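Side-chain contacts in beta-lactamase (Burkholderia cenocepacia, PDB 5E2G), which probably hydrolyses the amide bond of beta-lactam antibiotics to give substituted beta-amino acids, as class C beta-lactamases do: residues G25-I30 and K50-D55; K89-L94 and I153-W158; M182-I187 and A191-D196. All coordinates share one frame; numbering follows the deposited sequence. Where two conformers were deposited one is given.

Overall arrangement
The three contacts come in series along the chain: contact 1 closes before contact 2 opens, and contact 2 before contact 3. All belong to one class C beta-lactamase fold. Contact 1 lies at the sheet, where a loop covers the start of strand 25-32. Contact 2 joins the turn after helix 87-90 to helix 150-164 in the helical part, its centre about 36 Å from that of contact 1, across the chain's centre. Contact 3, centred about 28 Å from contact 2 (nearest atoms about 10 Å), does not touch it. Contacts 1 and 3, centres about 14 Å apart, join two neighbouring loops on the same side of the chain's centre: K50 NZ lies 2.8 Å from A195 O, a probable hydrogen bond.

Contact 1. Residues G25-I30 and K50-D55; sequences GMAIGI and KPVTGD
V52 meets the start of strand 25-32 with both of its methyl groups, and it has by far the most surface buried here. CG2 sits 4.0 Å from G25 CA, and CG1 comes 3.9 Å from M26 O and 4.2 Å from A27 CB. The isopropyl group thus spreads over three consecutive residues of the strand. Its rotation explains the division: with CG1 anti to the backbone N (chi1 174°), CG2 is left beside that N, and the two branches fan out along the strand, CG2 to its beginning and CG1 further on. G25 has no side chain on the side where V52 lies, so CG2 can rest on its CA. The CA atoms of G25 and V52 are 6.4 Å apart, the nearest such pair between the segments. Strand 25-32 lies next to the edge strand 35-42 in the large antiparallel sheet of the beta-lactamase fold, with 332-338 on its other side; M26 pairs through its backbone with Y41, and A27 with L337. V52, from the loop after strand 35-42, sits on one face at the start of the strand. The alternation of the strand sorts its side chains: the methyl of A27 points toward the loop, whereas selenomethionine M26 turns away and packs on I14 and M18 of helix 3-21, which covers the other face. V52 also touches D40 of strand 35-42, and so bridges two neighbouring strands.

Contact 2. Residues K89-L94 and I153-W158; sequences KYLPEL and IGMLGW
Residues 153-158 of helix 150-164 face a turn at 89-94, in which the weakly bonded end of helix 87-90 gives way at L91 to a 3-10 segment, 92-94. Inside the turn L94 N bonds to L91 O at 3.1 Å, while G157 N to I153 O, at 3.2 Å, is a regular bond of the helix. L91, buried and pointing toward the helix, brings one methyl to each of two residues that lie three apart along it. Its CD1 meets CE of selenomethionine M155 tip to tip at 3.7 Å. M155 does not set out toward the leucine, but its chain, bent at chi2 (-53°) and chi3 (-60°), brings CE to it. The helix belongs to the helical region of the class C beta-lactamase fold, and here its flank packs against a turn; L91 also touches L159 of the same helix and I130 of helix 126-135. The other methyl, CD2, approaches the indole of W158 at its edge and in the ring plane, 3.9 Å from CZ3. The two side chains cross at about a right angle, with the six-membered ring presented to the leucine. W158, modelled in two conformers, also touches L215 and D126.

Contact 3. Residues M182-I187 and A191-D196; sequences MTHTYI and AARMAD
The long loop that links helix 168-180 to strand 200-201 folds back on itself here, and the side chain of R193 reaches across to Y186 and H184. The meeting is at the surface. R193 NE gives a weak hydrogen bond to Y186 OH, 3.0 Å long but strongly bent, with an N-H...O angle of 121°; the hydroxyl lies at the edge of the guanidinium, near its plane. The arginine's aliphatic part follows the same phenol: CG is 3.7 Å from Y186 CZ, and CD is 3.2 Å from Y186 OH. Chi1 places CG, and the bend at chi2 (-71°) turns CD and NE back to the hydroxyl, with the ring and guanidinium planes 73° apart. The loop runs beside the small two-stranded sheet 58-59/223-224, as the backbone bond between Y186 and R223 shows; the side chain of Y186 touches L57 and E173. H184 comes to the arginine obliquely, CE1 3.8 Å from R193 NE. NH1 of R193 also makes a weak, long bond (3.4 Å) to A192 O of its own segment. D196 OD2 lies 4.7 Å from H184 ND1, and the opposing charges of R193 and D196 could both influence the imidazole.

Contact 1. Residues G25-I30 and K50-D55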
ATOM      1  N   GLY A  25     -10.578 -11.734 -13.374  1.00 26.82           N
ATOM      2  CA  GLY A  25     -10.377 -12.470 -12.145  1.00 29.65           C
ATOM      3  C   GLY A  25     -10.176 -11.556 -10.961  1.00 22.55           C
ATOM      4  O   GLY A  25      -9.769 -10.398 -11.092  1.00 21.87           O
HETATM    5  N   MSE A  26     -10.476 -12.103  -9.789  1.00 28.85           N
HETATM    6  CA  MSE A  26     -10.234 -11.440  -8.519  1.00 27.11           C
HETATM    7  C   MSE A  26      -9.875 -12.461  -7.459  1.00 21.27           C
HETATM    8  O   MSE A  26     -10.330 -13.591  -7.497  1.00 22.17           O
HETATM    9  CB  MSE A  26     -11.457 -10.645  -8.051  1.00 24.45           C
HETATM   10  CG  MSE A  26     -11.866  -9.521  -8.954  1.00 27.11           C
HETATM   11 SE   MSE A  26     -13.089  -8.356  -8.032  1.00 31.58          SE
HETATM   12  CE  MSE A  26     -11.882  -7.644  -6.669  1.00 28.84           C
ATOM     13  N   ALA A  27      -9.061 -12.052  -6.501  1.00 20.29           N
ATOM     14  CA  ALA A  27      -8.801 -12.841  -5.311  1.00 23.71           C
ATOM     15  C   ALA A  27      -9.167 -11.992  -4.106  1.00 21.41           C
ATOM     16  O   ALA A  27      -8.757 -10.830  -4.016  1.00 19.06           O
ATOM     17  CB  ALA A  27      -7.341 -13.292  -5.246  1.00 21.65           C
ATOM     18  N   ILE A  28      -9.967 -12.559  -3.207  1.00 22.90           N
ATOM     19  CA  ILE A  28     -10.506 -11.846  -2.056  1.00 22.85           C
ATOM     20  C   ILE A  28     -10.010 -12.540  -0.800  1.00 23.25           C
ATOM     21  O   ILE A  28     -10.229 -13.744  -0.629  1.00 28.23           O
ATOM     22  CB  ILE A  28     -12.042 -11.814  -2.065  1.00 23.84           C
ATOM     23  CG1 ILE A  28     -12.587 -11.516  -3.472  1.00 22.20           C
ATOM     24  CG2 ILE A  28     -12.547 -10.838  -1.018  1.00 20.27           C
ATOM     25  CD1 ILE A  28     -12.241 -10.154  -4.016  1.00 22.14           C
ATOM     26  N   GLY A  29      -9.362 -11.789   0.078  1.00 22.71           N
ATOM     27  CA  GLY A  29      -8.943 -12.284   1.380  1.00 20.74           C
ATOM     28  C   GLY A  29      -9.802 -11.650   2.460  1.00 20.52           C
ATOM     29  O   GLY A  29     -10.051 -10.443   2.431  1.00 20.70           O
ATOM     30  N   ILE A  30     -10.253 -12.472   3.410  1.00 22.27           N
ATOM     31  CA  ILE A  30     -11.101 -12.037   4.517  1.00 24.51           C
ATOM     32  C   ILE A  30     -10.512 -12.549   5.825  1.00 23.77           C
ATOM     33  O   ILE A  30     -10.199 -13.736   5.948  1.00 24.42           O
ATOM     34  CB  ILE A  30     -12.551 -12.540   4.365  1.00 26.67           C
ATOM     35  CG1 ILE A  30     -13.265 -11.857   3.195  1.00 27.34           C
ATOM     36  CG2 ILE A  30     -13.324 -12.346   5.661  1.00 25.53           C
ATOM     37  CD1 ILE A  30     -13.485 -10.390   3.378  1.00 28.61           C
ATOM     38  N   LYS A  50      -6.434 -19.565 -17.688  1.00 35.07           N
ATOM     39  CA  LYS A  50      -6.030 -20.236 -16.457  1.00 37.01           C
ATOM     40  C   LYS A  50      -6.702 -19.578 -15.251  1.00 30.87           C
ATOM     41  O   LYS A  50      -6.703 -18.347 -15.144  1.00 30.04           O
ATOM     42  CB  LYS A  50      -4.508 -20.196 -16.325  1.00 43.44           C
ATOM     43  CG  LYS A  50      -3.964 -21.003 -15.157  1.00 52.85           C
ATOM     44  CD  LYS A  50      -2.480 -21.306 -15.322  1.00 58.90           C
ATOM     45  CE  LYS A  50      -1.647 -20.039 -15.258  1.00 58.34           C
ATOM     46  NZ  LYS A  50      -0.186 -20.325 -15.321  1.00 56.93           N
ATOM     47  N   PRO A  51      -7.279 -20.350 -14.334  1.00 30.38           N
ATOM     48  CA  PRO A  51      -8.079 -19.757 -13.259  1.00 29.86           C
ATOM     49  C   PRO A  51      -7.222 -19.182 -12.143  1.00 31.08           C
ATOM     50  O   PRO A  51      -6.073 -19.570 -11.928  1.00 31.86           O
ATOM     51  CB  PRO A  51      -8.903 -20.941 -12.747  1.00 29.41           C
ATOM     52  CG  PRO A  51      -8.030 -22.106 -12.995  1.00 35.98           C
ATOM     53  CD  PRO A  51      -7.308 -21.821 -14.286  1.00 33.90           C
ATOM     54  N   VAL A  52      -7.825 -18.243 -11.417  1.00 26.03           N
ATOM     55  CA  VAL A  52      -7.173 -17.673 -10.251  1.00 24.73           C
ATOM     56  C   VAL A  52      -7.109 -18.733  -9.163  1.00 29.59           C
ATOM     57  O   VAL A  52      -8.129 -19.333  -8.801  1.00 29.93           O
ATOM     58  CB  VAL A  52      -7.920 -16.418  -9.776  1.00 25.05           C
ATOM     59  CG1 VAL A  52      -7.330 -15.918  -8.486  1.00 22.72           C
ATOM     60  CG2 VAL A  52      -7.874 -15.328 -10.832  1.00 23.67           C
ATOM     61  N   THR A  53      -5.903 -18.988  -8.655  1.00 30.00           N
ATOM     62  CA  THR A  53      -5.697 -19.977  -7.602  1.00 32.15           C
ATOM     63  C   THR A  53      -4.962 -19.355  -6.425  1.00 30.58           C
ATOM     64  O   THR A  53      -4.767 -18.137  -6.383  1.00 30.33           O
ATOM     65  CB  THR A  53      -4.909 -21.185  -8.122  1.00 36.97           C
ATOM     66  OG1 THR A  53      -3.650 -20.749  -8.654  1.00 38.33           O
ATOM     67  CG2 THR A  53      -5.686 -21.920  -9.203  1.00 36.74           C
ATOM     68  N   GLY A  54      -4.536 -20.191  -5.476  1.00 31.26           N
ATOM     69  CA  GLY A  54      -3.871 -19.681  -4.289  1.00 31.27           C
ATOM     70  C   GLY A  54      -2.566 -18.952  -4.560  1.00 28.00           C
ATOM     71  O   GLY A  54      -2.165 -18.088  -3.776  1.00 27.92           O
ATOM     72  N   ASP A  55      -1.891 -19.275  -5.658  1.00 22.49           N
ATOM     73  CA  ASP A  55      -0.560 -18.745  -5.916  1.00 28.09           C
ATOM     74  C   ASP A  55      -0.536 -17.645  -6.967  1.00 25.98           C
ATOM     75  O   ASP A  55       0.543 -17.128  -7.272  1.00 24.32           O
ATOM     76  CB  ASP A  55       0.370 -19.880  -6.335  1.00 33.82           C
ATOM     77  CG  ASP A  55       0.506 -20.929  -5.264  1.00 40.60           C
ATOM     78  OD1 ASP A  55       0.240 -20.604  -4.085  1.00 44.20           O
ATOM     79  OD2 ASP A  55       0.880 -22.074  -5.598  1.00 44.53           O
TER

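Contact 2. Residues K89-L94 and I153-W158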
ATOM      1  N   LYS A  89      20.712  13.992   4.917  1.00 22.64           N
ATOM      2  CA  LYS A  89      21.557  13.168   5.778  1.00 21.43           C
ATOM      3  C   LYS A  89      22.119  11.974   5.020  1.00 20.70           C
ATOM      4  O   LYS A  89      23.280  11.599   5.214  1.00 22.85           O
ATOM      5  CB  LYS A  89      20.767  12.688   6.992  1.00 19.46           C
ATOM      6  CG  LYS A  89      21.540  11.761   7.896  1.00 20.13           C
ATOM      7  CD  LYS A  89      20.677  11.244   9.030  1.00 22.49           C
ATOM      8  CE  LYS A  89      21.496  10.428  10.011  1.00 30.57           C
ATOM      9  NZ  LYS A  89      20.669   9.923  11.151  1.00 37.31           N
ATOM     10  N   TYR A  90      21.310  11.361   4.156  1.00 18.91           N
ATOM     11  CA  TYR A  90      21.703  10.163   3.428  1.00 20.38           C
ATOM     12  C   TYR A  90      22.152  10.444   1.998  1.00 28.06           C
ATOM     13  O   TYR A  90      22.870   9.622   1.420  1.00 32.21           O
ATOM     14  CB  TYR A  90      20.546   9.155   3.446  1.00 19.05           C
ATOM     15  CG  TYR A  90      20.125   8.848   4.866  1.00 20.77           C
ATOM     16  CD1 TYR A  90      20.927   8.064   5.680  1.00 24.87           C
ATOM     17  CD2 TYR A  90      18.952   9.375   5.410  1.00 19.42           C
ATOM     18  CE1 TYR A  90      20.572   7.790   6.985  1.00 24.48           C
ATOM     19  CE2 TYR A  90      18.585   9.105   6.715  1.00 18.91           C
ATOM     20  CZ  TYR A  90      19.404   8.311   7.500  1.00 20.97           C
ATOM     21  OH  TYR A  90      19.081   8.018   8.805  1.00 20.34           O
ATOM     22  N   LEU A  91      21.763  11.582   1.426  1.00 23.95           N
ATOM     23  CA  LEU A  91      22.266  12.048   0.135  1.00 26.93           C
ATOM     24  C   LEU A  91      23.004  13.350   0.394  1.00 27.12           C
ATOM     25  O   LEU A  91      22.418  14.436   0.302  1.00 29.74           O
ATOM     26  CB  LEU A  91      21.138  12.249  -0.875  1.00 29.98           C
ATOM     27  CG  LEU A  91      20.362  11.000  -1.273  1.00 35.62           C
ATOM     28  CD1 LEU A  91      19.270  11.371  -2.267  1.00 32.48           C
ATOM     29  CD2 LEU A  91      21.296   9.925  -1.833  1.00 40.43           C
ATOM     30  N   PRO A  92      24.291  13.291   0.716  1.00 28.44           N
ATOM     31  CA  PRO A  92      25.000  14.504   1.147  1.00 29.62           C
ATOM     32  C   PRO A  92      25.049  15.604   0.103  1.00 32.05           C
ATOM     33  O   PRO A  92      25.161  16.780   0.467  1.00 29.17           O
ATOM     34  CB  PRO A  92      26.404  13.980   1.470  1.00 28.80           C
ATOM     35  CG  PRO A  92      26.219  12.533   1.737  1.00 30.86           C
ATOM     36  CD  PRO A  92      25.125  12.088   0.828  1.00 31.12           C
ATOM     37  N   GLU A  93      24.988  15.258  -1.185  1.00 40.65           N
ATOM     38  CA  GLU A  93      25.029  16.278  -2.230  1.00 47.91           C
ATOM     39  C   GLU A  93      23.868  17.255  -2.102  1.00 46.41           C
ATOM     40  O   GLU A  93      24.030  18.459  -2.339  1.00 49.56           O
ATOM     41  CB  GLU A  93      25.010  15.618  -3.610  1.00 56.41           C
ATOM     42  CG  GLU A  93      26.129  14.623  -3.869  1.00 66.74           C
ATOM     43  CD  GLU A  93      26.524  14.577  -5.339  1.00 74.96           C
ATOM     44  OE1 GLU A  93      26.529  15.652  -5.979  1.00 80.71           O
ATOM     45  OE2 GLU A  93      26.820  13.476  -5.858  1.00 74.21           O
ATOM     46  N   LEU A  94      22.686  16.752  -1.732  1.00 40.00           N
ATOM     47  CA  LEU A  94      21.474  17.557  -1.650  1.00 32.47           C
ATOM     48  C   LEU A  94      21.485  18.533  -0.492  1.00 34.82           C
ATOM     49  O   LEU A  94      20.564  19.350  -0.394  1.00 38.47           O
ATOM     50  CB  LEU A  94      20.250  16.658  -1.530  1.00 28.17           C
ATOM     51  CG  LEU A  94      20.053  15.651  -2.656  1.00 34.79           C
ATOM     52  CD1 LEU A  94      18.737  14.888  -2.479  1.00 37.45           C
ATOM     53  CD2 LEU A  94      20.107  16.362  -3.998  1.00 36.37           C
ATOM     54  N   ILE A 153       7.325   8.573  -1.734  1.00105.12           N
ATOM     55  CA  ILE A 153       7.524   7.241  -1.173  1.00111.31           C
ATOM     56  C   ILE A 153       8.596   6.469  -1.933  1.00113.85           C
ATOM     57  O   ILE A 153       9.293   5.630  -1.345  1.00119.85           O
ATOM     58  CB  ILE A 153       6.186   6.492  -1.159  1.00115.82           C
ATOM     59  CG1 ILE A 153       6.403   5.006  -0.862  1.00117.60           C
ATOM     60  CG2 ILE A 153       5.472   6.708  -2.484  1.00118.24           C
ATOM     61  CD1 ILE A 153       6.831   4.708   0.554  1.00117.65           C
ATOM     62  N   GLY A 154       8.739   6.720  -3.240  1.00 92.86           N
ATOM     63  CA  GLY A 154       9.899   6.206  -3.948  1.00 60.30           C
ATOM     64  C   GLY A 154      11.167   6.504  -3.183  1.00 35.50           C
ATOM     65  O   GLY A 154      11.975   5.613  -2.919  1.00 32.44           O
HETATM   66  N   MSE A 155      11.315   7.748  -2.742  1.00 24.27           N
HETATM   67  CA  MSE A 155      12.477   8.163  -1.980  1.00 20.90           C
HETATM   68  C   MSE A 155      12.466   7.689  -0.527  1.00 18.45           C
HETATM   69  O   MSE A 155      13.509   7.605   0.091  1.00 22.23           O
HETATM   70  CB  MSE A 155      12.611   9.685  -2.022  1.00 19.82           C
HETATM   71  CG  MSE A 155      13.187  10.206  -3.321  1.00 24.16           C
HETATM   72 SE   MSE A 155      14.879   9.339  -3.799  0.84 32.21          SE
HETATM   73  CE  MSE A 155      15.947   9.814  -2.249  1.00 25.22           C
ATOM     74  N   LEU A 156      11.305   7.380   0.038  1.00 19.39           N
ATOM     75  CA  LEU A 156      11.306   6.837   1.393  1.00 18.54           C
ATOM     76  C   LEU A 156      12.008   5.488   1.422  1.00 16.56           C
ATOM     77  O   LEU A 156      12.837   5.227   2.300  1.00 15.28           O
ATOM     78  CB  LEU A 156       9.879   6.714   1.937  1.00 18.08           C
ATOM     79  CG  LEU A 156       9.730   6.189   3.375  1.00 18.71           C
ATOM     80  CD1 LEU A 156      10.361   7.143   4.388  1.00 20.22           C
ATOM     81  CD2 LEU A 156       8.270   5.929   3.723  1.00 21.30           C
ATOM     82  N   GLY A 157      11.695   4.621   0.457  1.00 16.73           N
ATOM     83  CA  GLY A 157      12.327   3.315   0.418  1.00 16.41           C
ATOM     84  C   GLY A 157      13.804   3.395   0.094  1.00 18.15           C
ATOM     85  O   GLY A 157      14.614   2.665   0.675  1.00 16.61           O
ATOM     86  N   TRP A 158      14.170   4.263  -0.854  0.58 17.99           N
ATOM     87  CA  TRP A 158      15.575   4.459  -1.194  0.58 19.53           C
ATOM     88  C   TRP A 158      16.381   4.834   0.037  0.58 15.97           C
ATOM     89  O   TRP A 158      17.415   4.224   0.330  0.58 16.03           O
ATOM     90  CB  TRP A 158      15.709   5.549  -2.259  0.58 22.23           C
ATOM     91  CG  TRP A 158      16.571   5.159  -3.419  0.58 25.89           C
ATOM     92  CD1 TRP A 158      16.346   4.135  -4.290  0.58 28.26           C
ATOM     93  CD2 TRP A 158      17.782   5.794  -3.851  0.58 27.57           C
ATOM     94  NE1 TRP A 158      17.345   4.084  -5.234  0.58 30.59           N
ATOM     95  CE2 TRP A 158      18.237   5.093  -4.987  0.58 30.09           C
ATOM     96  CE3 TRP A 158      18.527   6.882  -3.388  0.58 27.11           C
ATOM     97  CZ2 TRP A 158      19.402   5.441  -5.665  0.58 31.16           C
ATOM     98  CZ3 TRP A 158      19.684   7.231  -4.067  0.58 27.81           C
ATOM     99  CH2 TRP A 158      20.109   6.512  -5.193  0.58 29.73           C
TER

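Contact 3. Residues M182-I187 and A191-D196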
HETATM    1  N   MSE A 182       5.487 -14.032   4.333  1.00 18.00           N
HETATM    2  CA  MSE A 182       4.929 -13.805   3.010  1.00 19.41           C
HETATM    3  C   MSE A 182       5.827 -14.482   1.979  1.00 20.34           C
HETATM    4  O   MSE A 182       6.812 -13.901   1.515  1.00 20.85           O
HETATM    5  CB  MSE A 182       4.797 -12.309   2.731  1.00 18.66           C
HETATM    6  CG  MSE A 182       3.964 -11.557   3.767  1.00 20.67           C
HETATM    7 SE   MSE A 182       4.015  -9.617   3.504  1.00 25.56          SE
HETATM    8  CE  MSE A 182       2.988  -9.519   1.871  1.00 24.03           C
ATOM      9  N   THR A 183       5.489 -15.727   1.643  1.00 21.17           N
ATOM     10  CA  THR A 183       6.345 -16.586   0.837  1.00 22.16           C
ATOM     11  C   THR A 183       6.003 -16.550  -0.649  1.00 25.66           C
ATOM     12  O   THR A 183       6.623 -17.277  -1.428  1.00 31.21           O
ATOM     13  CB  THR A 183       6.278 -18.041   1.338  1.00 23.87           C
ATOM     14  OG1 THR A 183       4.946 -18.540   1.197  1.00 25.89           O
ATOM     15  CG2 THR A 183       6.670 -18.137   2.788  1.00 22.95           C
ATOM     16  N   HIS A 184       5.033 -15.742  -1.062  1.00 22.68           N
ATOM     17  CA  HIS A 184       4.703 -15.571  -2.475  1.00 18.84           C
ATOM     18  C   HIS A 184       4.545 -14.094  -2.796  1.00 19.31           C
ATOM     19  O   HIS A 184       3.596 -13.652  -3.447  1.00 18.26           O
ATOM     20  CB  HIS A 184       3.479 -16.397  -2.830  1.00 24.08           C
ATOM     21  CG  HIS A 184       3.779 -17.858  -2.936  1.00 32.75           C
ATOM     22  ND1 HIS A 184       4.416 -18.405  -4.031  1.00 37.41           N
ATOM     23  CD2 HIS A 184       3.579 -18.878  -2.068  1.00 36.13           C
ATOM     24  CE1 HIS A 184       4.577 -19.702  -3.840  1.00 37.56           C
ATOM     25  NE2 HIS A 184       4.078 -20.015  -2.658  1.00 38.81           N
ATOM     26  N   THR A 185       5.524 -13.321  -2.340  1.00 19.74           N
ATOM     27  CA  THR A 185       5.538 -11.873  -2.454  1.00 18.96           C
ATOM     28  C   THR A 185       6.899 -11.463  -2.992  1.00 18.20           C
ATOM     29  O   THR A 185       7.927 -11.905  -2.470  1.00 18.00           O
ATOM     30  CB  THR A 185       5.269 -11.211  -1.096  1.00 16.64           C
ATOM     31  OG1 THR A 185       4.007 -11.653  -0.590  1.00 18.34           O
ATOM     32  CG2 THR A 185       5.247  -9.704  -1.228  1.00 15.40           C
ATOM     33  N   TYR A 186       6.910 -10.636  -4.037  1.00 18.53           N
ATOM     34  CA  TYR A 186       8.146 -10.328  -4.745  1.00 19.54           C
ATOM     35  C   TYR A 186       8.218  -8.861  -5.127  1.00 17.29           C
ATOM     36  O   TYR A 186       7.209  -8.249  -5.479  1.00 18.49           O
ATOM     37  CB  TYR A 186       8.283 -11.175  -6.019  1.00 22.21           C
ATOM     38  CG  TYR A 186       8.023 -12.637  -5.775  1.00 23.89           C
ATOM     39  CD1 TYR A 186       8.969 -13.430  -5.130  1.00 27.47           C
ATOM     40  CD2 TYR A 186       6.828 -13.221  -6.164  1.00 22.95           C
ATOM     41  CE1 TYR A 186       8.736 -14.770  -4.892  1.00 27.89           C
ATOM     42  CE2 TYR A 186       6.586 -14.561  -5.937  1.00 24.45           C
ATOM     43  CZ  TYR A 186       7.541 -15.330  -5.295  1.00 25.59           C
ATOM     44  OH  TYR A 186       7.298 -16.661  -5.059  1.00 26.95           O
ATOM     45  N   ILE A 187       9.426  -8.306  -5.058  1.00 16.93           N
ATOM     46  CA  ILE A 187       9.742  -7.127  -5.854  1.00 17.01           C
ATOM     47  C   ILE A 187      10.140  -7.549  -7.259  1.00 22.52           C
ATOM     48  O   ILE A 187       9.656  -7.004  -8.257  1.00 22.97           O
ATOM     49  CB  ILE A 187      10.853  -6.304  -5.174  1.00 19.82           C
ATOM     50  CG1 ILE A 187      10.391  -5.785  -3.812  1.00 23.43           C
ATOM     51  CG2 ILE A 187      11.295  -5.158  -6.063  1.00 19.05           C
ATOM     52  CD1 ILE A 187       9.183  -4.883  -3.880  1.00 25.44           C
ATOM     53  N   ALA A 191      12.000 -16.650 -11.927  1.00 30.05           N
ATOM     54  CA  ALA A 191      11.673 -17.394 -13.140  1.00 29.33           C
ATOM     55  C   ALA A 191      10.691 -18.517 -12.848  1.00 30.87           C
ATOM     56  O   ALA A 191       9.690 -18.674 -13.553  1.00 33.68           O
ATOM     57  CB  ALA A 191      12.941 -17.948 -13.780  1.00 29.97           C
ATOM     58  N   ALA A 192      10.946 -19.298 -11.796  1.00 30.98           N
ATOM     59  CA  ALA A 192      10.022 -20.368 -11.439  1.00 33.97           C
ATOM     60  C   ALA A 192       8.622 -19.861 -11.101  1.00 30.50           C
ATOM     61  O   ALA A 192       7.690 -20.672 -11.027  1.00 31.83           O
ATOM     62  CB  ALA A 192      10.583 -21.174 -10.265  1.00 35.91           C
ATOM     63  N   ARG A 193       8.445 -18.551 -10.916  1.00 28.67           N
ATOM     64  CA  ARG A 193       7.169 -17.970 -10.528  1.00 27.79           C
ATOM     65  C   ARG A 193       6.495 -17.172 -11.633  1.00 27.10           C
ATOM     66  O   ARG A 193       5.380 -16.686 -11.419  1.00 27.73           O
ATOM     67  CB  ARG A 193       7.347 -17.057  -9.313  1.00 28.74           C
ATOM     68  CG  ARG A 193       7.888 -17.743  -8.094  1.00 28.73           C
ATOM     69  CD  ARG A 193       6.875 -18.675  -7.492  1.00 32.43           C
ATOM     70  NE  ARG A 193       7.454 -19.376  -6.357  1.00 40.77           N
ATOM     71  CZ  ARG A 193       8.173 -20.484  -6.469  1.00 49.82           C
ATOM     72  NH1 ARG A 193       8.386 -21.011  -7.667  1.00 52.87           N
ATOM     73  NH2 ARG A 193       8.675 -21.067  -5.389  1.00 55.26           N
HETATM   74  N   MSE A 194       7.131 -16.994 -12.787  1.00 27.42           N
HETATM   75  CA  MSE A 194       6.506 -16.194 -13.837  1.00 27.00           C
HETATM   76  C   MSE A 194       5.180 -16.821 -14.261  1.00 29.34           C
HETATM   77  O   MSE A 194       4.282 -16.129 -14.735  1.00 31.88           O
HETATM   78  CB  MSE A 194       7.422 -16.037 -15.048  1.00 26.48           C
HETATM   79  CG  MSE A 194       8.472 -14.943 -14.934  1.00 31.95           C
HETATM   80 SE   MSE A 194       7.776 -13.164 -14.465  0.72 39.63          SE
HETATM   81  CE  MSE A 194       6.238 -13.028 -15.662  1.00 41.39           C
ATOM     82  N   ALA A 195       5.060 -18.137 -14.066  1.00 29.14           N
ATOM     83  CA  ALA A 195       3.835 -18.844 -14.420  1.00 31.04           C
ATOM     84  C   ALA A 195       2.664 -18.476 -13.522  1.00 26.69           C
ATOM     85  O   ALA A 195       1.513 -18.664 -13.924  1.00 27.88           O
ATOM     86  CB  ALA A 195       4.062 -20.355 -14.365  1.00 32.80           C
ATOM     87  N   ASP A 196       2.931 -17.974 -12.318  1.00 24.80           N
ATOM     88  CA  ASP A 196       1.890 -17.566 -11.382  1.00 24.65           C
ATOM     89  C   ASP A 196       1.395 -16.142 -11.611  1.00 25.91           C
ATOM     90  O   ASP A 196       0.386 -15.756 -11.015  1.00 25.33           O
ATOM     91  CB  ASP A 196       2.399 -17.680  -9.938  1.00 26.88           C
ATOM     92  CG  ASP A 196       2.845 -19.086  -9.572  1.00 32.87           C
ATOM     93  OD1 ASP A 196       2.428 -20.051 -10.251  1.00 38.91           O
ATOM     94  OD2 ASP A 196       3.602 -19.226  -8.587  1.00 32.54           O
TER